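Local atomic coordinates of surface layer protein (Geobacillus stearothermophilus, PDB entry 4UJ7), a protein that probably self-assembles into the crystalline surface layer of the bacterial cell, here represented by domains 5 and 6, the latter binding calcium. Residues L138-V143 with V206-V211. Sequence-based numbering, arbitrary orientation.
Sequences LKVYAV and VTLGTV
In Leu138 the side chain leaves with CG anti to the carbonyl carbon (chi1 -57°), while Val211 holds CG1 between its backbone N and carbonyl carbon (chi1 61°); these torsions bring the two tips together, CD1 of Leu138 lying 4.1 Å from CG1 of Val211. A second, looser pair follows along the strands, where Val140 CG1 comes to 4.4 Å from Leu208 CD1. All four side chains leave their backbones toward the opposite strand, yet no hydrogen bond passes between the segments: the CA atoms of Leu138 and Val211 are 9.5 Å apart, a spacing that belongs to facing sheets and not to paired neighbours within one. Leu208 and Gly209 form a classic beta bulge opposite Val201, and beyond it Val211 again turns inward. Tyr184 and Ile186 of strand 181-188 pack against Leu138, and Ile153 touches both Val140 and Leu208, extending the apolar layer. Methyl-to-methyl packing of this kind, joining strand 135-144 of one sheet to strand 206-216 of the other, closes a partly buried margin of the apolar interior between the two sheets of an immunoglobulin-like beta sandwich, here the second of the two Big2-type domains.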
loop_
_atom_site.group_PDB
_atom_site.type_symbol
_atom_site.label_atom_id
_atom_site.label_comp_id
_atom_site.label_asym_id
_atom_site.label_seq_id
_atom_site.Cartn_x
_atom_site.Cartn_y
_atom_site.Cartn_z
ATOM N N LEU A 138 7.496 1.280 0.051
ATOM C CA LEU A 138 7.157 1.058 1.465
ATOM C C LEU A 138 6.749 2.335 2.177
ATOM O O LEU A 138 7.291 3.411 1.909
ATOM C CB LEU A 138 8.377 0.486 2.213
ATOM C CG LEU A 138 8.965 -0.812 1.656
ATOM C CD1 LEU A 138 10.252 -1.140 2.402
ATOM C CD2 LEU A 138 7.986 -1.984 1.715
ATOM N N LYS A 139 5.780 2.207 3.084
ATOM C CA LYS A 139 5.528 3.247 4.078
ATOM C C LYS A 139 5.571 2.614 5.469
ATOM O O LYS A 139 5.395 1.404 5.619
ATOM C CB LYS A 139 4.181 3.945 3.839
ATOM C CG LYS A 139 4.252 5.064 2.802
ATOM C CD LYS A 139 2.864 5.674 2.612
ATOM C CE LYS A 139 2.933 6.901 1.720
ATOM N NZ LYS A 139 3.653 7.998 2.402
ATOM N N VAL A 140 5.845 3.442 6.468
ATOM C CA VAL A 140 5.774 2.995 7.854
ATOM C C VAL A 140 4.786 3.890 8.603
ATOM O O VAL A 140 4.949 5.106 8.615
ATOM C CB VAL A 140 7.156 2.990 8.549
ATOM C CG1 VAL A 140 7.041 2.425 9.962
ATOM C CG2 VAL A 140 8.158 2.146 7.758
ATOM N N TYR A 141 3.751 3.272 9.181
ATOM C CA TYR A 141 2.729 3.994 9.953
ATOM C C TYR A 141 2.857 3.801 11.450
ATOM O O TYR A 141 3.203 2.714 11.927
ATOM C CB TYR A 141 1.326 3.543 9.547
ATOM C CG TYR A 141 0.990 3.783 8.096
ATOM C CD1 TYR A 141 0.720 5.062 7.631
ATOM C CD2 TYR A 141 0.962 2.729 7.194
ATOM C CE1 TYR A 141 0.419 5.290 6.297
ATOM C CE2 TYR A 141 0.667 2.940 5.863
ATOM C CZ TYR A 141 0.397 4.218 5.426
ATOM O OH TYR A 141 0.080 4.423 4.107
ATOM N N ALA A 142 2.541 4.866 12.180
ATOM C CA ALA A 142 2.279 4.772 13.613
ATOM C C ALA A 142 0.777 4.509 13.860
ATOM O O ALA A 142 -0.091 5.141 13.243
ATOM C CB ALA A 142 2.747 6.030 14.316
ATOM N N VAL A 143 0.484 3.588 14.775
ATOM C CA VAL A 143 -0.870 3.085 14.999
ATOM C C VAL A 143 -1.211 3.158 16.490
ATOM O O VAL A 143 -0.419 2.709 17.313
ATOM C CB VAL A 143 -0.974 1.625 14.483
ATOM C CG1 VAL A 143 -2.351 1.041 14.732
ATOM C CG2 VAL A 143 -0.647 1.572 12.996
ATOM N N VAL A 206 16.497 2.340 17.509
ATOM C CA VAL A 206 15.476 1.364 17.914
ATOM C C VAL A 206 14.962 0.580 16.696
ATOM O O VAL A 206 14.528 1.185 15.716
ATOM C CB VAL A 206 14.299 2.063 18.644
ATOM C CG1 VAL A 206 13.214 1.068 19.018
ATOM C CG2 VAL A 206 14.791 2.808 19.888
ATOM N N THR A 207 15.018 -0.752 16.749
ATOM C CA THR A 207 14.469 -1.574 15.654
ATOM C C THR A 207 12.950 -1.696 15.781
ATOM O O THR A 207 12.440 -2.126 16.821
ATOM C CB THR A 207 15.111 -2.975 15.589
ATOM O OG1 THR A 207 16.529 -2.854 15.406
ATOM C CG2 THR A 207 14.516 -3.820 14.422
ATOM N N LEU A 208 12.238 -1.301 14.721
ATOM C CA LEU A 208 10.773 -1.372 14.677
ATOM C C LEU A 208 10.263 -2.692 14.096
ATOM O O LEU A 208 9.214 -3.188 14.495
ATOM C CB LEU A 208 10.178 -0.189 13.900
ATOM C CG LEU A 208 10.495 1.245 14.336
ATOM C CD1 LEU A 208 9.669 2.226 13.507
ATOM C CD2 LEU A 208 10.267 1.476 15.833
ATOM N N GLY A 209 11.012 -3.265 13.161
ATOM C CA GLY A 209 10.626 -4.549 12.569
ATOM C C GLY A 209 11.430 -4.835 11.324
ATOM O O GLY A 209 12.393 -4.136 11.050
ATOM N N THR A 210 11.037 -5.879 10.599
ATOM C CA THR A 210 11.636 -6.235 9.314
ATOM C C THR A 210 10.573 -6.500 8.265
ATOM O O THR A 210 9.423 -6.798 8.591
ATOM C CB THR A 210 12.570 -7.464 9.405
ATOM O OG1 THR A 210 11.816 -8.628 9.785
ATOM C CG2 THR A 210 13.711 -7.213 10.386
ATOM N N VAL A 211 10.958 -6.379 6.996
ATOM C CA VAL A 211 10.097 -6.766 5.883
ATOM C C VAL A 211 10.970 -7.417 4.814
ATOM O O VAL A 211 12.069 -6.941 4.520
ATOM C CB VAL A 211 9.286 -5.560 5.323
ATOM C CG1 VAL A 211 10.200 -4.460 4.783
ATOM C CG2 VAL A 211 8.262 -6.010 4.280
#